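Local atomic coordinates of fatty acid CoA ligase (Marinactinospora thermotolerans, PDB entry 6SQ8), a protein that belongs to the ANL superfamily of AMP-binding enzymes, with a large N-terminal region and a small C-terminal domain, and here holds adenosine monophosphate. Residues 428-442 with 485-497. Numbering follows the deposited sequence.
With AMP (adenosine monophosphate), chain G; EQ2 (1-ethanoyl-9~{H}-pyrido[3,4-b]indole-3-carboxylic acid), chain F.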
loop_
_atom_site.group_PDB
_atom_site.type_symbol
_atom_site.label_atom_id
_atom_site.label_comp_id
_atom_site.label_asym_id
_atom_site.label_seq_id
_atom_site.Cartn_x
_atom_site.Cartn_y
_atom_site.Cartn_z
ATOM N N VAL A 428 19.627 -5.181 -10.991
ATOM C CA VAL A 428 19.401 -4.104 -11.938
ATOM C C VAL A 428 20.284 -4.348 -13.164
ATOM O O VAL A 428 21.271 -5.082 -13.082
ATOM C CB VAL A 428 19.736 -2.747 -11.316
ATOM C CG1 VAL A 428 18.866 -2.446 -10.114
ATOM C CG2 VAL A 428 21.201 -2.666 -10.929
ATOM N N GLY A 429 19.917 -3.719 -14.282
ATOM C CA GLY A 429 20.755 -3.643 -15.479
ATOM C C GLY A 429 21.392 -2.264 -15.642
ATOM O O GLY A 429 20.801 -1.237 -15.286
ATOM N N VAL A 430 22.627 -2.234 -16.150
ATOM C CA VAL A 430 23.246 -1.001 -16.640
ATOM C C VAL A 430 23.719 -1.271 -18.064
ATOM O O VAL A 430 23.993 -2.415 -18.408
ATOM C CB VAL A 430 24.389 -0.512 -15.729
ATOM C CG1 VAL A 430 23.944 -0.406 -14.278
ATOM C CG2 VAL A 430 25.623 -1.387 -15.840
ATOM N N PRO A 431 23.821 -0.249 -18.939
ATOM C CA PRO A 431 24.022 -0.511 -20.367
ATOM C C PRO A 431 25.451 -1.027 -20.601
ATOM O O PRO A 431 26.358 -0.637 -19.854
ATOM C CB PRO A 431 23.767 0.852 -21.040
ATOM C CG PRO A 431 23.262 1.782 -19.926
ATOM C CD PRO A 431 23.764 1.190 -18.622
ATOM N N ASP A 432 25.617 -1.905 -21.598
ATOM C CA ASP A 432 26.915 -2.510 -21.935
ATOM C C ASP A 432 26.911 -2.928 -23.402
ATOM O O ASP A 432 26.050 -3.686 -23.824
ATOM C CB ASP A 432 27.224 -3.732 -21.058
ATOM C CG ASP A 432 28.612 -4.327 -21.237
ATOM O OD1 ASP A 432 28.811 -5.072 -22.213
ATOM O OD2 ASP A 432 29.476 -4.084 -20.373
ATOM N N PRO A 433 27.877 -2.473 -24.226
ATOM C CA PRO A 433 27.858 -2.782 -25.663
ATOM C C PRO A 433 28.049 -4.271 -26.037
ATOM O O PRO A 433 27.557 -4.731 -27.064
ATOM C CB PRO A 433 29.002 -1.923 -26.236
ATOM C CG PRO A 433 29.430 -0.977 -25.122
ATOM C CD PRO A 433 29.016 -1.633 -23.823
ATOM N N ASP A 434 28.735 -5.031 -25.180
ATOM C CA ASP A 434 29.137 -6.422 -25.452
ATOM C C ASP A 434 28.149 -7.441 -24.835
ATOM O O ASP A 434 28.171 -8.632 -25.195
ATOM C CB ASP A 434 30.560 -6.653 -24.933
ATOM C CG ASP A 434 31.597 -5.749 -25.581
ATOM O OD1 ASP A 434 31.725 -5.782 -26.818
ATOM O OD2 ASP A 434 32.283 -5.026 -24.838
ATOM N N SER A 435 27.324 -7.002 -23.867
ATOM C CA SER A 435 26.361 -7.876 -23.168
ATOM C C SER A 435 24.908 -7.402 -23.370
ATOM O O SER A 435 23.992 -8.100 -22.921
ATOM C CB SER A 435 26.720 -7.986 -21.696
ATOM N N GLY A 436 24.702 -6.251 -24.038
ATOM C CA GLY A 436 23.394 -5.543 -24.145
ATOM C C GLY A 436 23.135 -4.632 -22.939
ATOM O O GLY A 436 23.116 -3.393 -23.033
ATOM N N GLU A 437 22.937 -5.277 -21.786
ATOM C CA GLU A 437 22.987 -4.688 -20.453
ATOM C C GLU A 437 23.758 -5.657 -19.556
ATOM O O GLU A 437 23.753 -6.861 -19.774
ATOM C CB GLU A 437 21.587 -4.444 -19.883
ATOM C CG GLU A 437 20.974 -3.123 -20.313
ATOM C CD GLU A 437 19.595 -2.886 -19.692
ATOM O OE1 GLU A 437 18.601 -3.584 -20.081
ATOM O OE2 GLU A 437 19.514 -2.020 -18.787
ATOM N N ALA A 438 24.403 -5.115 -18.527
ATOM C CA ALA A 438 25.146 -5.909 -17.570
ATOM C C ALA A 438 24.311 -6.061 -16.299
ATOM O O ALA A 438 23.884 -5.071 -15.726
ATOM C CB ALA A 438 26.473 -5.272 -17.282
ATOM N N VAL A 439 24.122 -7.314 -15.874
ATOM C CA VAL A 439 23.324 -7.644 -14.717
ATOM C C VAL A 439 24.151 -7.395 -13.451
ATOM O O VAL A 439 25.270 -7.873 -13.334
ATOM C CB VAL A 439 22.853 -9.107 -14.809
ATOM C CG1 VAL A 439 21.941 -9.477 -13.649
ATOM C CG2 VAL A 439 22.176 -9.391 -16.149
ATOM N N CYS A 440 23.588 -6.628 -12.517
ATOM C CA CYS A 440 24.269 -6.274 -11.274
ATOM C C CYS A 440 23.373 -6.614 -10.087
ATOM O O CYS A 440 22.179 -6.493 -10.184
ATOM C CB CYS A 440 24.599 -4.784 -11.235
ATOM S SG CYS A 440 25.660 -4.286 -12.613
ATOM N N ALA A 441 23.963 -7.029 -8.970
ATOM C CA ALA A 441 23.198 -7.435 -7.824
ATOM C C ALA A 441 23.788 -6.798 -6.574
ATOM O O ALA A 441 24.952 -6.981 -6.269
ATOM C CB ALA A 441 23.197 -8.935 -7.707
ATOM N N ALA A 442 22.954 -6.027 -5.884
ATOM C CA ALA A 442 23.198 -5.595 -4.537
ATOM C C ALA A 442 22.556 -6.610 -3.596
ATOM O O ALA A 442 21.378 -6.911 -3.734
ATOM C CB ALA A 442 22.602 -4.237 -4.326
ATOM N N GLY A 485 8.071 2.850 0.442
ATOM C CA GLY A 485 8.603 1.634 1.076
ATOM C C GLY A 485 8.905 0.525 0.077
ATOM O O GLY A 485 8.998 -0.642 0.444
ATOM N N LYS A 486 9.040 0.891 -1.204
ATOM C CA LYS A 486 9.390 -0.053 -2.254
ATOM C C LYS A 486 10.889 0.009 -2.515
ATOM O O LYS A 486 11.536 1.003 -2.215
ATOM C CB LYS A 486 8.629 0.249 -3.540
ATOM C CG LYS A 486 7.131 0.055 -3.405
ATOM C CD LYS A 486 6.499 -0.417 -4.658
ATOM C CE LYS A 486 4.990 -0.483 -4.534
ATOM N NZ LYS A 486 4.436 0.562 -3.639
ATOM N N PRO A 487 11.487 -1.055 -3.088
ATOM C CA PRO A 487 12.898 -1.042 -3.448
ATOM C C PRO A 487 13.219 0.072 -4.450
ATOM O O PRO A 487 12.656 0.105 -5.530
ATOM C CB PRO A 487 13.142 -2.411 -4.102
ATOM C CG PRO A 487 12.022 -3.265 -3.589
ATOM C CD PRO A 487 10.851 -2.333 -3.407
ATOM N N ASP A 488 14.152 0.942 -4.065
ATOM C CA ASP A 488 14.548 2.048 -4.881
ATOM C C ASP A 488 15.591 1.549 -5.876
ATOM O O ASP A 488 16.787 1.705 -5.677
ATOM C CB ASP A 488 15.090 3.200 -4.035
ATOM C CG ASP A 488 15.378 4.453 -4.836
ATOM O OD1 ASP A 488 15.414 4.351 -6.075
ATOM O OD2 ASP A 488 15.577 5.518 -4.207
ATOM N N LYS A 489 15.112 0.974 -6.976
ATOM C CA LYS A 489 16.007 0.383 -7.923
ATOM C C LYS A 489 16.641 1.437 -8.837
ATOM O O LYS A 489 17.558 1.091 -9.574
ATOM C CB LYS A 489 15.317 -0.716 -8.731
ATOM C CG LYS A 489 15.345 -2.062 -8.033
ATOM C CD LYS A 489 14.933 -3.142 -8.964
ATOM C CE LYS A 489 14.624 -4.440 -8.272
ATOM N NZ LYS A 489 14.428 -5.518 -9.267
ATOM N N VAL A 490 16.192 2.696 -8.799
ATOM C CA VAL A 490 16.924 3.719 -9.565
ATOM C C VAL A 490 18.192 4.069 -8.773
ATOM O O VAL A 490 19.243 4.295 -9.378
ATOM C CB VAL A 490 16.103 4.972 -9.951
ATOM C CG1 VAL A 490 14.655 4.629 -10.284
ATOM C CG2 VAL A 490 16.180 6.094 -8.911
ATOM N N LYS A 491 18.095 4.083 -7.435
ATOM C CA LYS A 491 19.259 4.342 -6.593
ATOM C C LYS A 491 20.291 3.223 -6.800
ATOM O O LYS A 491 21.462 3.495 -7.050
ATOM C CB LYS A 491 18.855 4.494 -5.122
ATOM C CG LYS A 491 19.949 5.038 -4.208
ATOM C CD LYS A 491 19.401 5.686 -2.950
ATOM C CE LYS A 491 20.487 6.302 -2.090
ATOM N N VAL A 492 19.845 1.965 -6.723
ATOM C CA VAL A 492 20.733 0.807 -6.865
ATOM C C VAL A 492 21.433 0.888 -8.228
ATOM O O VAL A 492 22.618 0.624 -8.327
ATOM C CB VAL A 492 19.974 -0.522 -6.668
ATOM C CG1 VAL A 492 20.815 -1.725 -7.054
ATOM C CG2 VAL A 492 19.495 -0.682 -5.239
ATOM N N ARG A 493 20.692 1.289 -9.253
ATOM C CA ARG A 493 21.222 1.406 -10.611
ATOM C C ARG A 493 22.407 2.385 -10.636
ATOM O O ARG A 493 23.374 2.152 -11.357
ATOM C CB ARG A 493 20.119 1.849 -11.582
ATOM C CG ARG A 493 19.931 0.928 -12.776
ATOM C CD ARG A 493 18.664 1.229 -13.557
ATOM N NE ARG A 493 17.550 0.329 -13.267
ATOM C CZ ARG A 493 16.352 0.707 -12.818
ATOM N NH1 ARG A 493 16.137 1.973 -12.496
ATOM N NH2 ARG A 493 15.383 -0.182 -12.665
ATOM N N THR A 494 22.348 3.460 -9.838
ATOM C CA THR A 494 23.405 4.500 -9.837
ATOM C C THR A 494 24.711 3.966 -9.227
ATOM O O THR A 494 25.796 4.460 -9.544
ATOM C CB THR A 494 23.009 5.784 -9.084
ATOM O OG1 THR A 494 23.096 5.555 -7.680
ATOM C CG2 THR A 494 21.629 6.299 -9.426
ATOM N N TRP A 495 24.596 2.983 -8.329
ATOM C CA TRP A 495 25.745 2.383 -7.665
ATOM C C TRP A 495 26.662 1.670 -8.664
ATOM O O TRP A 495 27.816 1.425 -8.336
ATOM C CB TRP A 495 25.303 1.390 -6.587
ATOM C CG TRP A 495 24.580 1.989 -5.426
ATOM C CD1 TRP A 495 24.493 3.309 -5.095
ATOM C CD2 TRP A 495 23.866 1.274 -4.403
ATOM N NE1 TRP A 495 23.754 3.465 -3.953
ATOM C CE2 TRP A 495 23.375 2.233 -3.492
ATOM C CE3 TRP A 495 23.597 -0.075 -4.162
ATOM C CZ2 TRP A 495 22.612 1.881 -2.375
ATOM C CZ3 TRP A 495 22.849 -0.421 -3.055
ATOM C CH2 TRP A 495 22.363 0.545 -2.178
ATOM N N PHE A 496 26.134 1.295 -9.838
ATOM C CA PHE A 496 26.825 0.410 -10.777
ATOM C C PHE A 496 27.107 1.124 -12.113
ATOM O O PHE A 496 27.441 0.441 -13.103
ATOM C CB PHE A 496 25.994 -0.863 -11.022
ATOM C CG PHE A 496 25.857 -1.807 -9.852
ATOM C CD1 PHE A 496 26.878 -2.681 -9.500
ATOM C CD2 PHE A 496 24.689 -1.853 -9.112
ATOM C CE1 PHE A 496 26.741 -3.539 -8.415
ATOM C CE2 PHE A 496 24.560 -2.715 -8.029
ATOM C CZ PHE A 496 25.576 -3.568 -7.690
ATOM N N THR A 497 26.998 2.460 -12.169
ATOM C CA THR A 497 27.238 3.174 -13.481
ATOM C C THR A 497 28.668 3.738 -13.596
ATOM O O THR A 497 29.061 4.524 -12.760
ATOM C CB THR A 497 26.186 4.260 -13.693
ATOM O OG1 THR A 497 26.125 4.995 -12.464
ATOM C CG2 THR A 497 24.840 3.708 -14.113
HETATM P P AMP G . 2.502 1.860 -6.569
HETATM O O1P AMP G . 1.058 1.888 -6.160
HETATM O O2P AMP G . 2.758 2.230 -8.037
HETATM O O3P AMP G . 3.353 2.614 -5.571
HETATM O "O5'" AMP G . 2.904 0.281 -6.377
HETATM C "C5'" AMP G . 2.505 -0.816 -7.222
HETATM C "C4'" AMP G . 3.628 -1.825 -7.441
HETATM O "O4'" AMP G . 4.139 -2.364 -6.230
HETATM C "C3'" AMP G . 3.153 -3.032 -8.199
HETATM O "O3'" AMP G . 3.387 -2.735 -9.547
HETATM C "C2'" AMP G . 3.958 -4.230 -7.699
HETATM O "O2'" AMP G . 5.129 -4.610 -8.460
HETATM C "C1'" AMP G . 4.381 -3.778 -6.312
HETATM N N9 AMP G . 3.595 -4.541 -5.306
HETATM C C8 AMP G . 2.579 -4.097 -4.529
HETATM N N7 AMP G . 2.114 -5.100 -3.737
HETATM C C5 AMP G . 2.841 -6.205 -4.018
HETATM C C6 AMP G . 2.877 -7.616 -3.560
HETATM N N6 AMP G . 2.044 -8.061 -2.612
HETATM N N1 AMP G . 3.793 -8.430 -4.118
HETATM C C2 AMP G . 4.652 -7.988 -5.078
HETATM N N3 AMP G . 4.680 -6.724 -5.557
HETATM C C4 AMP G . 3.815 -5.818 -5.060
HETATM C C1 EQ2 F . -3.504 -4.366 -1.274
HETATM C C2 EQ2 F . -2.199 -3.668 -1.435
HETATM O O1 EQ2 F . -1.187 -4.196 -1.011
HETATM C C3 EQ2 F . -2.152 -2.302 -2.066
HETATM N N1 EQ2 F . -0.957 -1.881 -2.497
HETATM C C4 EQ2 F . -0.831 -0.663 -3.049
HETATM C C5 EQ2 F . 0.555 -0.230 -3.475
HETATM O O2 EQ2 F . 1.493 -1.047 -3.352
HETATM O O3 EQ2 F . 0.652 0.941 -3.879
HETATM C C6 EQ2 F . -1.905 0.207 -3.191
HETATM C C7 EQ2 F . -3.153 -0.200 -2.759
HETATM C C8 EQ2 F . -4.464 0.395 -2.754
HETATM C C9 EQ2 F . -4.991 1.613 -3.176
HETATM C C10 EQ2 F . -6.339 1.848 -3.016
HETATM C C11 EQ2 F . -7.172 0.892 -2.440
HETATM C C12 EQ2 F . -6.690 -0.326 -2.025
HETATM C C13 EQ2 F . -5.326 -0.560 -2.186
HETATM N N2 EQ2 F . -4.592 -1.681 -1.847
HETATM C C14 EQ2 F . -3.285 -1.480 -2.186
#
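F496 lays one face of its ring on C440, where the C-terminal helix 489-494 and the turn after it pack on the antiparallel hairpin of strands 422-432 and 438-445 in the small C-terminal domain. This is a CH-pi contact: C440 CB stands 3.4 Å from the ring centroid and 8° off the normal. C440 SG lies obliquely, 4.2 Å from the same centroid. With CG anti to its carbonyl carbon (chi1 -68°), F496 turns its ring toward A441, and CZ comes 3.7 Å from A441 O. V428 CG2 approaches the ring obliquely, while V428 CG1 meets V492 CG1 at 3.7 Å; V492 CG1 in turn lies at the ring's edge. A442 CB touches the edge of the W495 ring.

No hydrogen bond joins the two segments, and the charged ends of R493 and K489 have partners outside them. R493 CG lies 3.4 Å from G429 O and 4.0 Å from V428 CB, its NH2 in a salt bridge with D398, and K489 NZ pairs with E413. Two residues before D488, K486 belongs to both ligand pockets, though the placement of its side-chain end is doubtful. D488 caps the helix, its OD1 accepting from K491 N at 3.0 Å.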